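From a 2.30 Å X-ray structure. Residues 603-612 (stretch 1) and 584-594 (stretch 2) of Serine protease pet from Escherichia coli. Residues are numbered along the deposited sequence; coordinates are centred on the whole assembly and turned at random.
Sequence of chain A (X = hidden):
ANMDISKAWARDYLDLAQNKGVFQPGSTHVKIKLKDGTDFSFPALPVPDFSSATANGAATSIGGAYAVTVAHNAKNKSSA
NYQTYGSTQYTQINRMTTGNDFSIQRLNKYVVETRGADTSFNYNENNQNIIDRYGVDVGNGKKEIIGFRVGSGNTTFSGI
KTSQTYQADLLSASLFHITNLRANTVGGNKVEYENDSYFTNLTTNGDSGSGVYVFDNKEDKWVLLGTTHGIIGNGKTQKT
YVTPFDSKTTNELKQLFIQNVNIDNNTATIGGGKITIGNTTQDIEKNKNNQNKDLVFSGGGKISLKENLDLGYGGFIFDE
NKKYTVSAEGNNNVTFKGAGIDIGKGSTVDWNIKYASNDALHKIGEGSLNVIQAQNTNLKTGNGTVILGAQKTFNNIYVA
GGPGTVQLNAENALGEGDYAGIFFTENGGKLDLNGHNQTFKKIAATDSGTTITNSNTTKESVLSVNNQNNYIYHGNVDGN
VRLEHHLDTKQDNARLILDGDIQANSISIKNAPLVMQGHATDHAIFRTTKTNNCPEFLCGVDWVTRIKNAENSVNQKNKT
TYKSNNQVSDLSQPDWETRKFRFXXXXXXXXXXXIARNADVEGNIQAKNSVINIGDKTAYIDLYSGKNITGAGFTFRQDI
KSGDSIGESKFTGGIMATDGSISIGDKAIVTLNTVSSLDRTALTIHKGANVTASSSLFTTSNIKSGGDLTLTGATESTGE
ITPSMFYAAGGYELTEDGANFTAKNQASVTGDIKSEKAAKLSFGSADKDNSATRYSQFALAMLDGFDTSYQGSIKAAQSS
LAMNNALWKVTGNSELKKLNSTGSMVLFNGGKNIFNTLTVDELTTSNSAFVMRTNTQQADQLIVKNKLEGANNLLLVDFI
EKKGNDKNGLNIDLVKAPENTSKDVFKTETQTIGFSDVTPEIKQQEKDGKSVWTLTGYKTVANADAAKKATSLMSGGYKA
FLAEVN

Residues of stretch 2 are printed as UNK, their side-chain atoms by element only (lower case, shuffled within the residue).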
# COMPACT_ATOMS: atom_id res chain seq x y z
N GLY A 603 -3.99 -13.75 -3.52
CA GLY A 603 -4.16 -15.02 -2.84
C GLY A 603 -5.51 -15.62 -3.21
O GLY A 603 -6.28 -15.00 -3.96
N ASN A 604 -5.82 -16.80 -2.70
CA ASN A 604 -7.07 -17.47 -3.05
C ASN A 604 -8.26 -17.12 -2.16
O ASN A 604 -8.15 -17.09 -0.95
CB ASN A 604 -6.88 -18.99 -3.07
CG ASN A 604 -6.14 -19.43 -4.31
OD1 ASN A 604 -6.09 -18.69 -5.29
ND2 ASN A 604 -5.53 -20.63 -4.27
N ILE A 605 -9.40 -16.84 -2.78
CA ILE A 605 -10.58 -16.49 -2.02
C ILE A 605 -11.59 -17.63 -1.98
O ILE A 605 -11.94 -18.18 -3.02
CB ILE A 605 -11.26 -15.24 -2.59
CG1 ILE A 605 -10.30 -14.05 -2.65
CG2 ILE A 605 -12.51 -14.90 -1.79
CD1 ILE A 605 -10.96 -12.79 -3.21
N GLN A 606 -12.03 -18.01 -0.78
CA GLN A 606 -13.18 -18.88 -0.61
C GLN A 606 -14.31 -18.03 -0.04
O GLN A 606 -14.13 -17.35 0.97
CB GLN A 606 -12.88 -20.07 0.31
CG GLN A 606 -11.71 -20.97 -0.11
CD GLN A 606 -10.33 -20.34 0.13
OE1 GLN A 606 -10.06 -19.77 1.20
NE2 GLN A 606 -9.46 -20.43 -0.87
N ALA A 607 -15.48 -18.04 -0.69
CA ALA A 607 -16.56 -17.16 -0.26
C ALA A 607 -17.86 -17.92 -0.10
O ALA A 607 -18.22 -18.75 -0.94
CB ALA A 607 -16.74 -16.00 -1.23
N LYS A 608 -18.57 -17.63 0.98
CA LYS A 608 -19.85 -18.26 1.22
C LYS A 608 -20.87 -17.20 1.58
O LYS A 608 -20.66 -16.42 2.50
CB LYS A 608 -19.73 -19.31 2.34
CG LYS A 608 -21.03 -20.01 2.68
CD LYS A 608 -20.92 -20.73 4.02
CE LYS A 608 -19.87 -21.87 4.04
NZ LYS A 608 -18.47 -21.40 4.38
N ASN A 609 -21.98 -17.19 0.83
CA ASN A 609 -23.05 -16.22 1.03
C ASN A 609 -22.51 -14.81 1.31
O ASN A 609 -22.95 -14.13 2.23
CB ASN A 609 -23.97 -16.67 2.17
CG ASN A 609 -25.20 -15.79 2.32
OD1 ASN A 609 -25.84 -15.43 1.32
ND2 ASN A 609 -25.52 -15.40 3.56
N SER A 610 -21.54 -14.40 0.51
CA SER A 610 -20.84 -13.16 0.74
C SER A 610 -20.71 -12.33 -0.54
O SER A 610 -20.82 -12.84 -1.65
CB SER A 610 -19.45 -13.45 1.32
OG SER A 610 -19.51 -13.94 2.64
N VAL A 611 -20.47 -11.04 -0.35
CA VAL A 611 -20.30 -10.10 -1.45
C VAL A 611 -18.83 -9.71 -1.60
O VAL A 611 -18.16 -9.38 -0.63
CB VAL A 611 -21.18 -8.85 -1.24
CG1 VAL A 611 -20.76 -7.74 -2.18
CG2 VAL A 611 -22.64 -9.21 -1.48
N ILE A 612 -18.33 -9.79 -2.83
CA ILE A 612 -16.96 -9.39 -3.14
C ILE A 612 -16.94 -8.26 -4.17
O ILE A 612 -17.30 -8.45 -5.34
CB ILE A 612 -16.15 -10.57 -3.69
CG1 ILE A 612 -16.27 -11.78 -2.77
CG2 ILE A 612 -14.69 -10.15 -3.92
CD1 ILE A 612 -15.36 -12.94 -3.16
N UNK A 584 -2.37 -17.01 1.70
CA UNK A 584 -2.66 -18.27 1.04
C UNK A 584 -4.14 -18.36 0.77
O UNK A 584 -4.56 -18.66 -0.35
c UNK A 584 -0.69 -19.51 1.97
o UNK A 584 -0.15 -19.91 3.03
c UNK A 584 -2.18 -19.45 1.87
o UNK A 584 -0.04 -19.11 0.97
N UNK A 585 -4.93 -18.03 1.79
CA UNK A 585 -6.37 -18.11 1.67
C UNK A 585 -7.12 -17.05 2.47
O UNK A 585 -6.80 -16.78 3.61
o UNK A 585 -6.84 -20.84 0.12
c UNK A 585 -6.85 -19.50 2.10
c UNK A 585 -6.32 -20.61 1.21
n UNK A 585 -5.27 -21.28 1.66
N UNK A 586 -8.11 -16.46 1.83
CA UNK A 586 -9.12 -15.69 2.54
C UNK A 586 -10.44 -16.48 2.54
O UNK A 586 -10.95 -16.85 1.47
c UNK A 586 -9.64 -11.90 2.43
c UNK A 586 -11.56 -13.44 2.60
c UNK A 586 -10.08 -13.32 2.76
c UNK A 586 -9.33 -14.32 1.89
N UNK A 587 -11.00 -16.69 3.72
CA UNK A 587 -12.36 -17.21 3.83
C UNK A 587 -13.34 -16.13 4.32
O UNK A 587 -13.08 -15.46 5.33
c UNK A 587 -12.39 -18.42 4.76
n UNK A 587 -14.37 -18.84 6.11
o UNK A 587 -14.37 -19.57 3.98
c UNK A 587 -13.80 -19.00 4.92
N UNK A 588 -14.45 -15.96 3.61
CA UNK A 588 -15.53 -15.05 4.04
C UNK A 588 -16.83 -15.80 4.21
O UNK A 588 -17.22 -16.55 3.33
c UNK A 588 -15.80 -12.53 3.65
c UNK A 588 -15.29 -12.93 0.78
c UNK A 588 -15.07 -14.10 1.73
c UNK A 588 -15.85 -13.93 3.02
N UNK A 589 -17.53 -15.53 5.30
CA UNK A 589 -18.86 -16.07 5.48
C UNK A 589 -19.84 -14.94 5.81
O UNK A 589 -19.57 -14.11 6.66
o UNK A 589 -18.60 -19.45 8.19
c UNK A 589 -18.86 -17.15 6.56
o UNK A 589 -17.42 -20.51 6.67
c UNK A 589 -17.97 -19.49 7.10
c UNK A 589 -17.85 -18.24 6.25
N UNK A 590 -20.94 -14.89 5.06
CA UNK A 590 -22.04 -13.97 5.32
C UNK A 590 -21.65 -12.49 5.52
O UNK A 590 -22.23 -11.80 6.37
o UNK A 590 -24.17 -16.26 5.70
c UNK A 590 -23.18 -15.95 6.40
o UNK A 590 -22.45 -16.79 6.97
c UNK A 590 -22.80 -14.47 6.54
N UNK A 591 -20.71 -11.99 4.73
CA UNK A 591 -20.35 -10.59 4.84
C UNK A 591 -19.82 -10.07 3.51
O UNK A 591 -20.15 -10.60 2.46
c UNK A 591 -19.32 -10.38 5.97
o UNK A 591 -19.27 -9.01 6.36
N UNK A 592 -18.99 -9.03 3.54
CA UNK A 592 -18.48 -8.59 2.26
C UNK A 592 -17.00 -8.25 2.30
O UNK A 592 -16.46 -7.78 3.30
c UNK A 592 -19.31 -7.41 1.72
o UNK A 592 -19.18 -6.26 2.53
N UNK A 593 -16.36 -8.53 1.18
CA UNK A 593 -14.97 -8.20 0.99
C UNK A 593 -14.89 -7.14 -0.11
O UNK A 593 -15.41 -7.33 -1.20
c UNK A 593 -11.95 -8.60 1.36
c UNK A 593 -12.72 -9.23 0.22
c UNK A 593 -12.12 -10.54 -0.18
c UNK A 593 -14.18 -9.44 0.61
N UNK A 594 -14.27 -6.01 0.21
CA UNK A 594 -14.06 -4.93 -0.73
C UNK A 594 -12.57 -4.68 -0.92
O UNK A 594 -11.81 -4.53 0.05
o UNK A 594 -16.09 -3.83 0.03
c UNK A 594 -14.72 -3.63 -0.26

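Position 584 carries two side-chain carbons, the second bearing two oxygens. CA-to-CB points away from stretch 1, but its backbone O accepts a hydrogen bond from N604 N at 3.3 Å. The carboxylate on a single CH2 makes it D584.

Position 585 has two carbons, the second with two further atoms, one oxygen and one nitrogen. This is a short amide, N585. Its OD1 takes a weak hydrogen bond from Q606 NE2 at 2.8 Å.

Position 586 has four carbons, forked at the second, and is buried. That is L586. Its backbone N donates to N604 O at 2.9 Å, and its O accepts from Q606 N at 2.8 Å.

Position 587 again has two carbons with one oxygen and one nitrogen on the second. It shares a face with the side chain of Q606. It is N587.

Position 588 has four carbons, forked at the first, with one arm two carbons long. This is I588. Its CG1 lies 3.9 Å from A607 CB, and its CD1 lies 3.9 Å from I612 CG1. Chi1 is 6°, between the usual wells.

Position 589 has three carbons in a row, the third bearing two oxygens. The residue is E589. Its OE2 is 2.7 Å from K608 NZ, a salt bridge between opposite charges.

Position 590 has two carbons and two terminal oxygens, so it is D590. CA-to-CB points away overall, yet the carboxylate returns: OD1 accepts from N609 ND2 at 2.7 Å, nearly straight at 175°. Its phi and psi are both positive, as are those of N609.

Position 591 has one carbon and one oxygen: S591. The side chain makes no contact here. Its backbone N donates to S610 OG at 3.1 Å, and its O accepts from V611 N at 2.9 Å.

Position 592 is also one carbon and one oxygen, S592. Its CB packs 3.8 Å from V611 CB.

Position 593 has four carbons forked at the second, L593. Its CD2 is 3.9 Å from I605 CD1, and its N donates to V611 O at 2.7 Å.

Position 594 has one carbon and one oxygen, S594, and makes no contact with stretch 1.

The contact is a parallel pairing of strands, interrupted by a loop in each stretch. S610 OG bridges the interruption, donating to K608 O at 2.7 Å while accepting from S591 N. I605, A607 and I612 pack with I588 and L593 on one face. The other face carries the amides and the salt bridge.

Stretch 2, residues 584-594: DNLNIEDSSLS
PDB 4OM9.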